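Local coordinates for oxygen-binding di-iron protein (Treponema denticola ATCC 35404, PDB 6QNM) that serves as a chemotaxis sensor that binds oxygen at a di-iron centre, at the interface of chains A and B. Coordinates in Å, arbitrary orientation; residue numbers count along the deposited sequence, not the author numbering. Chains: chain A/B, Oxygen-binding di-iron protein.

Contact 1: the interface of chains A and B. Residues chain A 198, 253-255; chain B 126-127, 143, 145-146, 205.
A:Arg198 reaches over to the loops of chain B and meets B:Asp126 tip to tip. From CB the chain runs to CG, which lies anti to the backbone N (chi1 -179°), and a bend at chi2 then swings it toward the partner. A:Arg198 CD passes 3.7 Å from OD2 of B:Asp126. Next, A:Arg198 NE makes a salt bridge that is also a hydrogen bond, 2.9 Å from OD2 of B:Asp126. At the tip, A:Arg198 NH2 gives OD1 of B:Asp126 a nearly straight bond of 3.1 Å (165° at H). The grip is thus side-on, one nitrogen to each oxygen, but the two planes are turned steeply (67°), and both oxygens are met from above the carboxylate plane. A:Arg198 NH2 also sits over the imidazole face of B:His145, 3.4 Å from the ring centroid, a cation-pi contact. A:Arg198 NH1 points to the B:Phe146 ring, 3.6 Å from CE2, while CD2 of A:Leu254 caps one face of the guanidinium. In the second shell, B:His145 NE2 donates to the backbone O of B:Asp126 at 2.8 Å, which ties the imidazole to the residue that binds the arginine.

Beyond this, A:Phe255 lays CE2 against CD1 of B:Ile205 at 3.5 Å. Waters stitch the backbones: one joins A:Phe255 O to B:Lys127 O, another A:Leu254 O to B:His145 N.

In the fold, A:Arg198 stands near the end of helix 185-199, and A:Leu254 and A:Phe255 form the C-terminal tail after 3-10 helix 247-253. That tail lies on chain B between the end of strand 138-143, the loops around B:Asp126 and B:His145, and helix 203-216.

Contact 2: the interface of chains A and B. Residues chain A 81, 105-106, 109, 150; chain B 148, 174, 198-199.
B:Tyr199 and A:Leu105 meet tip to tip between the predicted metal-site segments of two metallo-beta-lactamase folds. On chain A, A:Gln81 lies in HQDPD, which matches the family's HxHxDH-type metal-binding motif and probably carries iron ligands; on chain B, B:His148, in HFMHSPG, is by family a likely iron ligand of its own subunit. The phenol hydroxyl OH of B:Tyr199 donates to the backbone O of A:Leu105 at 2.6 Å, on a lone pair of that carbonyl. The same hydroxyl lies by the carboxylate of B:Asp174, but that residue is poorly ordered, which makes the second bond doubtful. Above the phenol of B:Tyr199, the methyl CD2 of A:Leu105 rests on one face, 3.9 Å from the ring centroid, in a CH-pi contact.

A:Trp106 runs antiparallel alongside B:Tyr199, with CZ3 of A:Trp106 in the phenol plane at the ring's edge, 3.8 Å from CE2 of B:Tyr199. The far end of the indole, CH2, points tip to tip at CE1 of B:His148. Within chain A, OE1 of A:Gln81 and CB of A:Leu105 cover opposite faces of the indole, and CD of A:Pro150 is at its edge, which should fix the ring's rotation.

B:His148 follows a cis peptide bond and has CG between its backbone N and carbonyl carbon (chi1 54°); from there the imidazole crosses A:Pro150 at about a right angle, its ND1 3.7 Å from CG of the pyrrolidine.

On the other side of the proline, B:Arg198 donates two bent hydrogen bonds end-on to the one backbone O of A:Pro150, from NH1 at 2.9 Å (144° at H) and NH2 at 3.0 Å (137°). Both nitrogens approach from the same face of the carbonyl, and that oxygen lies close to the guanidinium plane. A:Leu105 runs across this arginine, and its CD2, already over the phenol, also covers one face of the guanidinium.

Contact 1: the interface of chains A and B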
ATOM      1  N   ARG A 198       3.141 -10.578  10.162  1.00 26.70           N
ATOM      2  CA  ARG A 198       3.999 -10.118   9.076  1.00 30.63           C
ATOM      3  C   ARG A 198       3.717  -8.680   8.656  1.00 29.69           C
ATOM      4  O   ARG A 198       4.647  -7.979   8.239  1.00 28.14           O
ATOM      5  CB  ARG A 198       3.855 -11.053   7.866  1.00 25.95           C
ATOM      6  CG  ARG A 198       4.730 -10.690   6.662  1.00 29.90           C
ATOM      7  CD  ARG A 198       6.213 -10.582   7.032  1.00 27.86           C
ATOM      8  NE  ARG A 198       7.032 -10.165   5.892  1.00 25.51           N
ATOM      9  CZ  ARG A 198       7.237  -8.898   5.536  1.00 28.11           C
ATOM     10  NH1 ARG A 198       6.689  -7.911   6.231  1.00 26.03           N
ATOM     11  NH2 ARG A 198       7.995  -8.617   4.482  1.00 28.39           N
ATOM     12  N   ASN A 253      14.163 -11.678  10.460  1.00 30.04           N
ATOM     13  CA  ASN A 253      13.533 -12.328   9.318  1.00 31.64           C
ATOM     14  C   ASN A 253      13.399 -11.413   8.108  1.00 35.28           C
ATOM     15  O   ASN A 253      12.973 -11.880   7.046  1.00 29.41           O
ATOM     16  CB  ASN A 253      12.139 -12.844   9.697  1.00 36.00           C
ATOM     17  CG  ASN A 253      12.173 -13.863  10.817  1.00 37.78           C
ATOM     18  OD1 ASN A 253      13.198 -14.491  11.072  1.00 34.83           O
ATOM     19  ND2 ASN A 253      11.043 -14.032  11.492  1.00 36.92           N
ATOM     20  N   LEU A 254      13.733 -10.130   8.241  1.00 33.47           N
ATOM     21  CA  LEU A 254      13.521  -9.155   7.181  1.00 32.04           C
ATOM     22  C   LEU A 254      14.798  -8.808   6.427  1.00 32.53           C
ATOM     23  O   LEU A 254      14.735  -8.070   5.438  1.00 31.18           O
ATOM     24  CB  LEU A 254      12.901  -7.876   7.759  1.00 30.60           C
ATOM     25  CG  LEU A 254      11.577  -8.064   8.507  1.00 29.69           C
ATOM     26  CD1 LEU A 254      11.093  -6.741   9.104  1.00 34.30           C
ATOM     27  CD2 LEU A 254      10.528  -8.655   7.588  1.00 24.47           C
ATOM     28  N   PHE A 255      15.943  -9.328   6.858  1.00 29.26           N
ATOM     29  CA  PHE A 255      17.212  -9.101   6.180  1.00 32.84           C
ATOM     30  C   PHE A 255      18.004 -10.406   6.111  1.00 35.88           C
ATOM     31  O   PHE A 255      18.650 -10.704   5.106  1.00 36.82           O
ATOM     32  CB  PHE A 255      18.035  -8.026   6.896  1.00 34.11           C
ATOM     33  CG  PHE A 255      17.443  -6.641   6.817  1.00 33.12           C
ATOM     34  CD1 PHE A 255      17.768  -5.790   5.771  1.00 24.11           C
ATOM     35  CD2 PHE A 255      16.580  -6.185   7.800  1.00 29.93           C
ATOM     36  CE1 PHE A 255      17.236  -4.514   5.700  1.00 29.13           C
ATOM     37  CE2 PHE A 255      16.040  -4.904   7.737  1.00 31.76           C
ATOM     38  CZ  PHE A 255      16.369  -4.068   6.685  1.00 24.08           C
TER
ATOM     39  N   ASP B 126      11.193 -12.816   1.587  1.00 21.28           N
ATOM     40  CA  ASP B 126      11.456 -11.627   2.397  1.00 28.03           C
ATOM     41  C   ASP B 126      12.932 -11.250   2.417  1.00 25.59           C
ATOM     42  O   ASP B 126      13.265 -10.059   2.452  1.00 27.45           O
ATOM     43  CB  ASP B 126      10.942 -11.839   3.820  1.00 27.94           C
ATOM     44  CG  ASP B 126       9.433 -11.719   3.913  1.00 24.17           C
ATOM     45  OD1 ASP B 126       8.822 -11.155   2.979  1.00 22.73           O
ATOM     46  OD2 ASP B 126       8.859 -12.188   4.918  1.00 27.30           O
ATOM     47  N   LYS B 127      13.833 -12.229   2.387  1.00 28.88           N
ATOM     48  CA  LYS B 127      15.260 -11.942   2.477  1.00 25.95           C
ATOM     49  C   LYS B 127      15.912 -11.694   1.120  1.00 25.07           C
ATOM     50  O   LYS B 127      17.138 -11.561   1.054  1.00 29.73           O
ATOM     51  CB  LYS B 127      15.978 -13.073   3.218  1.00 32.59           C
ATOM     52  CG  LYS B 127      15.774 -13.000   4.726  1.00 37.10           C
ATOM     53  CD  LYS B 127      16.509 -14.097   5.472  1.00 35.51           C
ATOM     54  CE  LYS B 127      16.058 -14.141   6.927  1.00 39.01           C
ATOM     55  NZ  LYS B 127      17.043 -14.836   7.801  1.00 48.32           N
ATOM     56  N   PRO B 143      16.155  -6.296   0.434  1.00 28.49           N
ATOM     57  CA  PRO B 143      15.000  -6.151   1.330  1.00 23.93           C
ATOM     58  C   PRO B 143      14.865  -4.719   1.827  1.00 30.59           C
ATOM     59  O   PRO B 143      15.836  -4.102   2.273  1.00 17.97           O
ATOM     60  CB  PRO B 143      15.312  -7.123   2.474  1.00 23.34           C
ATOM     61  CG  PRO B 143      16.296  -8.095   1.896  1.00 25.02           C
ATOM     62  CD  PRO B 143      17.109  -7.309   0.915  1.00 29.26           C
ATOM     63  N   HIS B 145      11.671  -3.691   3.545  1.00 28.16           N
ATOM     64  CA  HIS B 145      10.339  -3.771   4.129  1.00 24.26           C
ATOM     65  C   HIS B 145      10.109  -2.657   5.143  1.00 25.33           C
ATOM     66  O   HIS B 145      11.026  -2.227   5.849  1.00 25.45           O
ATOM     67  CB  HIS B 145      10.145  -5.132   4.795  1.00 24.37           C
ATOM     68  CG  HIS B 145      10.548  -6.283   3.927  1.00 27.05           C
ATOM     69  ND1 HIS B 145       9.902  -6.583   2.747  1.00 20.89           N
ATOM     70  CD2 HIS B 145      11.543  -7.192   4.056  1.00 26.66           C
ATOM     71  CE1 HIS B 145      10.476  -7.635   2.190  1.00 25.48           C
ATOM     72  NE2 HIS B 145      11.474  -8.025   2.963  1.00 22.65           N
ATOM     73  N   PHE B 146       8.858  -2.191   5.195  1.00 22.86           N
ATOM     74  CA  PHE B 146       8.403  -1.155   6.127  1.00 25.15           C
ATOM     75  C   PHE B 146       9.083   0.185   5.870  1.00 24.00           C
ATOM     76  O   PHE B 146       9.198   1.021   6.771  1.00 27.02           O
ATOM     77  CB  PHE B 146       8.580  -1.597   7.583  1.00 26.00           C
ATOM     78  CG  PHE B 146       7.705  -2.767   7.960  1.00 24.05           C
ATOM     79  CD1 PHE B 146       6.351  -2.588   8.201  1.00 27.76           C
ATOM     80  CD2 PHE B 146       8.233  -4.047   8.049  1.00 25.99           C
ATOM     81  CE1 PHE B 146       5.537  -3.664   8.533  1.00 30.89           C
ATOM     82  CE2 PHE B 146       7.427  -5.128   8.381  1.00 29.00           C
ATOM     83  CZ  PHE B 146       6.077  -4.936   8.625  1.00 26.65           C
ATOM     84  N   ILE B 205      14.258   0.186  11.731  1.00 26.02           N
ATOM     85  CA  ILE B 205      14.300  -0.458  10.422  1.00 26.59           C
ATOM     86  C   ILE B 205      15.189   0.334   9.469  1.00 27.90           C
ATOM     87  O   ILE B 205      15.914  -0.240   8.649  1.00 25.75           O
ATOM     88  CB  ILE B 205      12.878  -0.648   9.860  1.00 27.48           C
ATOM     89  CG1 ILE B 205      12.919  -1.446   8.556  1.00 26.20           C
ATOM     90  CG2 ILE B 205      12.186   0.688   9.630  1.00 26.55           C
ATOM     91  CD1 ILE B 205      13.321  -2.888   8.740  1.00 32.58           C
TER
HETATM   92  O   HOH W   1      13.847  -5.090   4.883  1.00 24.74           O
HETATM   93  O   HOH W   2      19.093 -10.575   2.576  1.00 29.74           O
HETATM   94  O   HOH W   3      15.380 -15.635  10.325  1.00 43.63           O

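Contact 2: the interface of chains A and B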
ATOM      1  N   GLN A  81      -4.546   3.644   1.390  1.00 30.12           N
ATOM      2  CA  GLN A  81      -4.381   3.566  -0.048  1.00 27.76           C
ATOM      3  C   GLN A  81      -4.296   2.089  -0.396  1.00 40.19           C
ATOM      4  O   GLN A  81      -3.669   1.307   0.325  1.00 52.89           O
ATOM      5  CB  GLN A  81      -3.139   4.342  -0.503  1.00 27.44           C
ATOM      6  CG  GLN A  81      -1.837   3.542  -0.661  1.00 33.09           C
ATOM      7  CD  GLN A  81      -1.239   3.072   0.662  1.00 39.86           C
ATOM      8  OE1 GLN A  81      -1.870   3.155   1.720  1.00 35.48           O
ATOM      9  NE2 GLN A  81      -0.007   2.576   0.603  1.00 33.27           N
ATOM     10  N   LEU A 105      -1.856  11.518   3.952  1.00 22.07           N
ATOM     11  CA  LEU A 105      -0.641  10.961   3.357  1.00 27.43           C
ATOM     12  C   LEU A 105      -0.837  10.565   1.898  1.00 27.61           C
ATOM     13  O   LEU A 105       0.132  10.524   1.131  1.00 27.16           O
ATOM     14  CB  LEU A 105      -0.168   9.750   4.164  1.00 24.36           C
ATOM     15  CG  LEU A 105       0.841  10.019   5.286  1.00 31.19           C
ATOM     16  CD1 LEU A 105       0.222  10.873   6.385  1.00 30.05           C
ATOM     17  CD2 LEU A 105       1.372   8.716   5.857  1.00 24.41           C
ATOM     18  N   TRP A 106      -2.059  10.213   1.506  1.00 23.72           N
ATOM     19  CA  TRP A 106      -2.320   9.677   0.180  1.00 24.33           C
ATOM     20  C   TRP A 106      -3.006  10.647  -0.774  1.00 32.89           C
ATOM     21  O   TRP A 106      -3.086  10.348  -1.970  1.00 34.08           O
ATOM     22  CB  TRP A 106      -3.147   8.390   0.299  1.00 23.38           C
ATOM     23  CG  TRP A 106      -2.554   7.453   1.306  1.00 27.18           C
ATOM     24  CD1 TRP A 106      -3.170   6.931   2.406  1.00 26.16           C
ATOM     25  CD2 TRP A 106      -1.215   6.944   1.317  1.00 20.91           C
ATOM     26  NE1 TRP A 106      -2.301   6.124   3.097  1.00 24.20           N
ATOM     27  CE2 TRP A 106      -1.094   6.112   2.447  1.00 26.75           C
ATOM     28  CE3 TRP A 106      -0.106   7.105   0.475  1.00 26.04           C
ATOM     29  CZ2 TRP A 106       0.090   5.448   2.762  1.00 28.40           C
ATOM     30  CZ3 TRP A 106       1.068   6.443   0.789  1.00 24.93           C
ATOM     31  CH2 TRP A 106       1.157   5.625   1.923  1.00 28.27           C
ATOM     32  N   PHE A 109      -1.095  11.590  -3.950  1.00 43.58           N
ATOM     33  CA  PHE A 109      -0.724  10.502  -4.846  1.00 44.60           C
ATOM     34  C   PHE A 109      -1.903   9.850  -5.556  1.00 50.61           C
ATOM     35  O   PHE A 109      -1.681   9.076  -6.493  1.00 54.18           O
ATOM     36  CB  PHE A 109       0.029   9.413  -4.074  1.00 39.30           C
ATOM     37  CG  PHE A 109       1.291   9.890  -3.424  1.00 43.42           C
ATOM     38  CD1 PHE A 109       2.352  10.346  -4.189  1.00 47.32           C
ATOM     39  CD2 PHE A 109       1.421   9.876  -2.046  1.00 37.40           C
ATOM     40  CE1 PHE A 109       3.515  10.785  -3.589  1.00 48.11           C
ATOM     41  CE2 PHE A 109       2.581  10.313  -1.442  1.00 45.12           C
ATOM     42  CZ  PHE A 109       3.630  10.768  -2.214  1.00 50.96           C
ATOM     43  N   PRO A 150       1.382   3.356   6.470  1.00 23.59           N
ATOM     44  CA  PRO A 150       1.787   4.493   7.313  1.00 23.77           C
ATOM     45  C   PRO A 150       0.686   5.517   7.506  1.00 22.05           C
ATOM     46  O   PRO A 150       0.710   6.250   8.504  1.00 23.38           O
ATOM     47  CB  PRO A 150       2.987   5.088   6.558  1.00 24.23           C
ATOM     48  CG  PRO A 150       2.844   4.604   5.158  1.00 25.90           C
ATOM     49  CD  PRO A 150       2.208   3.248   5.256  1.00 25.52           C
TER
ATOM     50  N   HIS B 148       8.167   2.296   2.772  1.00 25.74           N
ATOM     51  CA  HIS B 148       7.210   2.198   3.874  1.00 22.98           C
ATOM     52  C   HIS B 148       6.351   0.927   3.806  1.00 33.12           C
ATOM     53  O   HIS B 148       5.732   0.539   4.798  1.00 31.59           O
ATOM     54  CB  HIS B 148       6.300   3.426   3.886  1.00 29.27           C
ATOM     55  CG  HIS B 148       5.620   3.687   2.578  1.00 30.01           C
ATOM     56  ND1 HIS B 148       4.471   3.029   2.193  1.00 35.35           N
ATOM     57  CD2 HIS B 148       5.922   4.536   1.567  1.00 32.72           C
ATOM     58  CE1 HIS B 148       4.096   3.461   1.002  1.00 32.05           C
ATOM     59  NE2 HIS B 148       4.959   4.377   0.600  1.00 36.56           N
ATOM     60  N   ASP B 174       5.482  14.997  -1.877  1.00 62.19           N
ATOM     61  CA  ASP B 174       4.717  15.032  -0.642  1.00 63.12           C
ATOM     62  C   ASP B 174       5.520  14.349   0.463  1.00 51.77           C
ATOM     63  O   ASP B 174       5.846  14.963   1.482  1.00 60.48           O
ATOM     64  CB  ASP B 174       3.365  14.350  -0.787  1.00 60.71           C
ATOM     65  CG  ASP B 174       2.648  14.219   0.543  1.00 67.94           C
ATOM     66  OD1 ASP B 174       2.088  15.234   1.020  1.00 66.14           O
ATOM     67  OD2 ASP B 174       2.659  13.110   1.120  1.00 65.91           O
ATOM     68  N   ARG B 198       7.789  10.879   8.121  1.00 21.90           N
ATOM     69  CA  ARG B 198       6.416  10.444   8.364  1.00 26.54           C
ATOM     70  C   ARG B 198       6.108   9.052   7.812  1.00 25.24           C
ATOM     71  O   ARG B 198       5.300   8.328   8.407  1.00 27.66           O
ATOM     72  CB  ARG B 198       5.432  11.459   7.770  1.00 26.10           C
ATOM     73  CG  ARG B 198       3.956  11.107   7.960  1.00 25.71           C
ATOM     74  CD  ARG B 198       3.581  10.930   9.430  1.00 20.12           C
ATOM     75  NE  ARG B 198       2.177  10.549   9.587  1.00 28.75           N
ATOM     76  CZ  ARG B 198       1.727   9.302   9.478  1.00 26.56           C
ATOM     77  NH1 ARG B 198       2.570   8.312   9.214  1.00 24.27           N
ATOM     78  NH2 ARG B 198       0.436   9.040   9.631  1.00 22.78           N
ATOM     79  N   TYR B 199       6.733   8.647   6.708  1.00 22.36           N
ATOM     80  CA  TYR B 199       6.355   7.398   6.050  1.00 25.84           C
ATOM     81  C   TYR B 199       7.229   6.210   6.439  1.00 27.93           C
ATOM     82  O   TYR B 199       6.722   5.083   6.497  1.00 23.43           O
ATOM     83  CB  TYR B 199       6.377   7.562   4.525  1.00 21.39           C
ATOM     84  CG  TYR B 199       5.303   8.486   3.965  1.00 26.62           C
ATOM     85  CD1 TYR B 199       5.305   9.847   4.251  1.00 29.31           C
ATOM     86  CD2 TYR B 199       4.305   7.996   3.129  1.00 26.58           C
ATOM     87  CE1 TYR B 199       4.331  10.697   3.734  1.00 28.34           C
ATOM     88  CE2 TYR B 199       3.334   8.834   2.604  1.00 29.67           C
ATOM     89  CZ  TYR B 199       3.353  10.184   2.909  1.00 31.82           C
ATOM     90  OH  TYR B 199       2.391  11.021   2.392  1.00 25.94           O
TER

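Contact 1 and contact 2 have their C-alpha centres about 19 Å apart in one two-fold interface, and each recurs with the chains exchanged. The same arginine, near the end of helix 185-199, works in both, as A:Arg198 in contact 1 and B:Arg198 in contact 2. By symmetry, A:Arg198 should therefore hold both B:Asp126 and B:Pro150. The 145-150 stretch supplies B:His145 and B:Phe146 to contact 1 and B:His148 and A:Pro150 to contact 2. Because this stretch includes the likely iron ligand B:His148, the dimer, if it is the biological one, could couple its interface to the metal site.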